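Local coordinates for ribonuclease (Nicotiana glutinosa, PDB 1IYB), which binds guanosine-5'-monophosphate and, as a T2-type ribonuclease, probably cleaves single-stranded RNA, at residues P160-L174 against F194-P206. Sequence-based numbering, arbitrary orientation.
Sequences PGIECNVDESGNSQL and FPRGKCGSSIEFP
Ile203 drives its branched side chain against the Cys164–Cys199 disulfide, which has a CB-SG-SG-CB torsion of 96°. Its CB sits beside the backbone O of Ser172. From there CG2 reaches Ser172 OG at 3.6 Å and also touches Cys164 SG. The other branch starts with CG1 between the backbone N and carbonyl carbon (chi1 59°) and runs on extended, which carries CD1 to 3.6 Å from Cys164 SG and 3.9 Å from Leu174 CB; Ile148 of helix 145-156 also packs on this side chain. Strands 161-166 and 172-182 are antiparallel neighbours in the four-stranded sheet of this T2-family enzyme, joined by a hairpin with a type I turn at Asp167–Gly170. Segment 194-206 passes beside edge strand 161-166, tied to it by the disulfide, and its strand 202-204 meets strand 172-174 at 74°. Next to the disulfide, Cys164 N donates to Gly197 O (2.9 Å). A single bridge pairs Gln173 with Glu204: Glu204 N donates to Ser172 O, and Leu174 N to Glu204 O at 2.8 Å. The Gln173 and Glu204 side chains run side by side; Gln173 NE2 has its main partner in Asp23 OD2 and makes a weak bond to Glu204 OE1 (3.3 Å). Asp167 OD1 comes within 3.2 Å of Glu204 OE1, the carboxylates nearly perpendicular, which may favour a proton there. Leu174 CD2 lies over one face of Phe205, a CH-pi contact 4.0 Å from the ring centroid.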
# COMPACT_ATOMS: atom_id res chain seq x y z
N PRO A 160 21.76 -3.10 -12.09
CA PRO A 160 20.48 -2.41 -11.89
C PRO A 160 19.27 -3.32 -12.10
O PRO A 160 19.36 -4.41 -12.65
CB PRO A 160 20.52 -1.32 -12.95
CG PRO A 160 21.15 -2.05 -14.10
CD PRO A 160 22.30 -2.79 -13.43
N GLY A 161 18.12 -2.83 -11.63
CA GLY A 161 16.87 -3.53 -11.82
C GLY A 161 16.17 -2.75 -12.93
O GLY A 161 16.17 -1.52 -12.91
N ILE A 162 15.60 -3.46 -13.89
CA ILE A 162 14.92 -2.81 -15.01
C ILE A 162 13.43 -3.13 -15.03
O ILE A 162 13.04 -4.30 -14.99
CB ILE A 162 15.53 -3.25 -16.36
CG1 ILE A 162 17.06 -3.07 -16.33
CG2 ILE A 162 14.92 -2.44 -17.50
CD1 ILE A 162 17.52 -1.64 -16.13
N GLU A 163 12.59 -2.10 -15.09
CA GLU A 163 11.14 -2.27 -15.13
C GLU A 163 10.62 -1.75 -16.45
O GLU A 163 11.04 -0.70 -16.92
CB GLU A 163 10.47 -1.50 -13.99
CG GLU A 163 8.97 -1.76 -13.89
CD GLU A 163 8.26 -0.74 -13.01
OE1 GLU A 163 8.91 -0.13 -12.15
OE2 GLU A 163 7.03 -0.57 -13.19
N CYS A 164 9.69 -2.50 -17.04
CA CYS A 164 9.09 -2.12 -18.32
C CYS A 164 7.59 -1.95 -18.20
O CYS A 164 6.96 -2.48 -17.29
CB CYS A 164 9.36 -3.20 -19.37
SG CYS A 164 11.12 -3.38 -19.80
N ASN A 165 7.03 -1.17 -19.12
CA ASN A 165 5.59 -0.99 -19.19
C ASN A 165 5.27 -1.09 -20.68
O ASN A 165 6.16 -1.39 -21.48
CB ASN A 165 5.12 0.34 -18.56
CG ASN A 165 5.48 1.57 -19.38
OD1 ASN A 165 4.91 2.65 -19.16
ND2 ASN A 165 6.41 1.44 -20.31
N VAL A 166 4.03 -0.86 -21.07
CA VAL A 166 3.67 -0.97 -22.47
C VAL A 166 3.18 0.34 -23.05
O VAL A 166 2.48 1.10 -22.38
CB VAL A 166 2.57 -2.04 -22.67
CG1 VAL A 166 2.27 -2.22 -24.14
CG2 VAL A 166 3.00 -3.36 -22.05
N ASP A 167 3.56 0.63 -24.29
CA ASP A 167 3.13 1.86 -24.94
C ASP A 167 1.78 1.60 -25.59
O ASP A 167 1.16 0.56 -25.34
CB ASP A 167 4.16 2.30 -26.00
CG ASP A 167 4.25 1.34 -27.18
OD1 ASP A 167 5.15 1.54 -28.02
OD2 ASP A 167 3.43 0.41 -27.27
N GLU A 168 1.31 2.53 -26.41
CA GLU A 168 0.02 2.36 -27.07
C GLU A 168 0.07 1.26 -28.12
O GLU A 168 -0.89 0.50 -28.28
CB GLU A 168 -0.43 3.67 -27.72
CG GLU A 168 -0.62 4.82 -26.75
CD GLU A 168 -1.32 6.00 -27.38
OE1 GLU A 168 -2.51 5.86 -27.75
OE2 GLU A 168 -0.70 7.08 -27.50
N SER A 169 1.18 1.16 -28.84
CA SER A 169 1.34 0.16 -29.88
C SER A 169 1.53 -1.26 -29.33
O SER A 169 1.68 -2.21 -30.09
CB SER A 169 2.53 0.52 -30.78
OG SER A 169 2.32 1.76 -31.43
N GLY A 170 1.52 -1.39 -28.01
CA GLY A 170 1.67 -2.69 -27.39
C GLY A 170 3.10 -3.15 -27.20
O GLY A 170 3.35 -4.25 -26.71
N ASN A 171 4.06 -2.31 -27.58
CA ASN A 171 5.47 -2.65 -27.45
C ASN A 171 5.97 -2.51 -26.01
O ASN A 171 5.58 -1.59 -25.30
CB ASN A 171 6.32 -1.76 -28.35
CG ASN A 171 6.12 -2.05 -29.83
OD1 ASN A 171 6.77 -1.45 -30.68
ND2 ASN A 171 5.21 -2.97 -30.13
N SER A 172 6.81 -3.46 -25.60
CA SER A 172 7.40 -3.44 -24.27
C SER A 172 8.49 -2.39 -24.33
O SER A 172 9.25 -2.34 -25.30
CB SER A 172 8.00 -4.81 -23.94
OG SER A 172 8.56 -4.83 -22.65
N GLN A 173 8.58 -1.54 -23.31
CA GLN A 173 9.56 -0.47 -23.32
C GLN A 173 10.25 -0.22 -21.98
O GLN A 173 9.69 -0.50 -20.92
CB GLN A 173 8.89 0.82 -23.79
CG GLN A 173 7.70 1.20 -22.93
CD GLN A 173 6.97 2.43 -23.42
OE1 GLN A 173 6.09 2.95 -22.74
NE2 GLN A 173 7.31 2.90 -24.62
N LEU A 174 11.46 0.32 -22.06
CA LEU A 174 12.25 0.66 -20.87
C LEU A 174 11.50 1.77 -20.13
O LEU A 174 11.37 2.88 -20.65
CB LEU A 174 13.63 1.16 -21.29
CG LEU A 174 14.60 1.62 -20.20
CD1 LEU A 174 14.86 0.47 -19.24
CD2 LEU A 174 15.89 2.11 -20.82
N PHE A 194 15.17 -8.25 -6.54
CA PHE A 194 14.65 -7.41 -7.62
C PHE A 194 13.16 -7.66 -7.84
O PHE A 194 12.70 -8.79 -7.78
CB PHE A 194 15.38 -7.73 -8.94
CG PHE A 194 16.80 -7.26 -8.99
CD1 PHE A 194 17.09 -5.90 -9.09
CD2 PHE A 194 17.85 -8.17 -8.98
CE1 PHE A 194 18.41 -5.46 -9.18
CE2 PHE A 194 19.17 -7.74 -9.07
CZ PHE A 194 19.45 -6.38 -9.17
N PRO A 195 12.39 -6.59 -8.11
CA PRO A 195 10.95 -6.77 -8.34
C PRO A 195 10.74 -7.33 -9.75
O PRO A 195 11.67 -7.35 -10.55
CB PRO A 195 10.40 -5.36 -8.20
CG PRO A 195 11.41 -4.66 -7.33
CD PRO A 195 12.71 -5.17 -7.90
N ARG A 196 9.53 -7.78 -10.04
CA ARG A 196 9.21 -8.30 -11.37
C ARG A 196 9.34 -7.16 -12.37
O ARG A 196 8.60 -6.17 -12.27
CB ARG A 196 7.78 -8.84 -11.42
CG ARG A 196 7.53 -10.10 -10.61
CD ARG A 196 6.07 -10.52 -10.75
NE ARG A 196 5.77 -11.78 -10.10
CZ ARG A 196 4.57 -12.35 -10.08
NH1 ARG A 196 3.55 -11.75 -10.68
NH2 ARG A 196 4.38 -13.51 -9.46
N GLY A 197 10.25 -7.29 -13.32
CA GLY A 197 10.44 -6.23 -14.30
C GLY A 197 9.40 -6.16 -15.40
O GLY A 197 9.08 -5.08 -15.89
N LYS A 198 8.85 -7.32 -15.79
CA LYS A 198 7.85 -7.38 -16.85
C LYS A 198 8.43 -6.96 -18.19
O LYS A 198 7.72 -6.38 -19.02
CB LYS A 198 6.64 -6.49 -16.51
CG LYS A 198 5.86 -6.92 -15.28
CD LYS A 198 4.66 -6.01 -15.06
CE LYS A 198 3.85 -6.45 -13.84
NZ LYS A 198 2.67 -5.56 -13.61
N CYS A 199 9.70 -7.26 -18.41
CA CYS A 199 10.37 -6.90 -19.66
C CYS A 199 10.57 -8.09 -20.59
O CYS A 199 10.70 -9.23 -20.14
CB CYS A 199 11.75 -6.32 -19.38
SG CYS A 199 11.83 -4.75 -18.47
N GLY A 200 10.62 -7.81 -21.88
CA GLY A 200 10.86 -8.86 -22.86
C GLY A 200 12.36 -8.92 -23.05
O GLY A 200 13.09 -8.10 -22.49
N SER A 201 12.84 -9.89 -23.82
CA SER A 201 14.28 -10.02 -24.07
C SER A 201 14.82 -8.76 -24.74
O SER A 201 15.96 -8.36 -24.50
CB SER A 201 14.55 -11.24 -24.95
OG SER A 201 13.85 -11.16 -26.17
N SER A 202 14.00 -8.14 -25.59
CA SER A 202 14.37 -6.91 -26.28
C SER A 202 13.26 -5.89 -26.01
O SER A 202 12.08 -6.22 -26.12
CB SER A 202 14.51 -7.15 -27.78
OG SER A 202 13.27 -7.49 -28.37
N ILE A 203 13.66 -4.67 -25.68
CA ILE A 203 12.69 -3.62 -25.37
C ILE A 203 12.98 -2.29 -26.06
O ILE A 203 14.13 -1.98 -26.38
CB ILE A 203 12.61 -3.37 -23.85
CG1 ILE A 203 13.99 -2.95 -23.32
CG2 ILE A 203 12.11 -4.62 -23.14
CD1 ILE A 203 14.02 -2.67 -21.82
N GLU A 204 11.93 -1.51 -26.27
CA GLU A 204 12.05 -0.21 -26.92
C GLU A 204 12.48 0.88 -25.94
O GLU A 204 12.13 0.84 -24.77
CB GLU A 204 10.71 0.19 -27.55
CG GLU A 204 10.68 1.65 -28.01
CD GLU A 204 9.28 2.13 -28.37
OE1 GLU A 204 8.34 1.91 -27.59
OE2 GLU A 204 9.14 2.75 -29.45
N PHE A 205 13.24 1.84 -26.45
CA PHE A 205 13.69 2.99 -25.67
C PHE A 205 13.12 4.15 -26.48
O PHE A 205 13.80 4.74 -27.32
CB PHE A 205 15.23 3.03 -25.64
CG PHE A 205 15.81 4.01 -24.63
CD1 PHE A 205 15.00 4.66 -23.71
CD2 PHE A 205 17.18 4.25 -24.61
CE1 PHE A 205 15.55 5.55 -22.77
CE2 PHE A 205 17.74 5.13 -23.68
CZ PHE A 205 16.93 5.78 -22.76
N PRO A 206 11.84 4.49 -26.23
CA PRO A 206 11.14 5.57 -26.94
C PRO A 206 11.70 6.97 -26.80
O PRO A 206 12.24 7.35 -25.77
CB PRO A 206 9.72 5.47 -26.38
CG PRO A 206 9.95 5.04 -24.98
CD PRO A 206 11.01 3.97 -25.13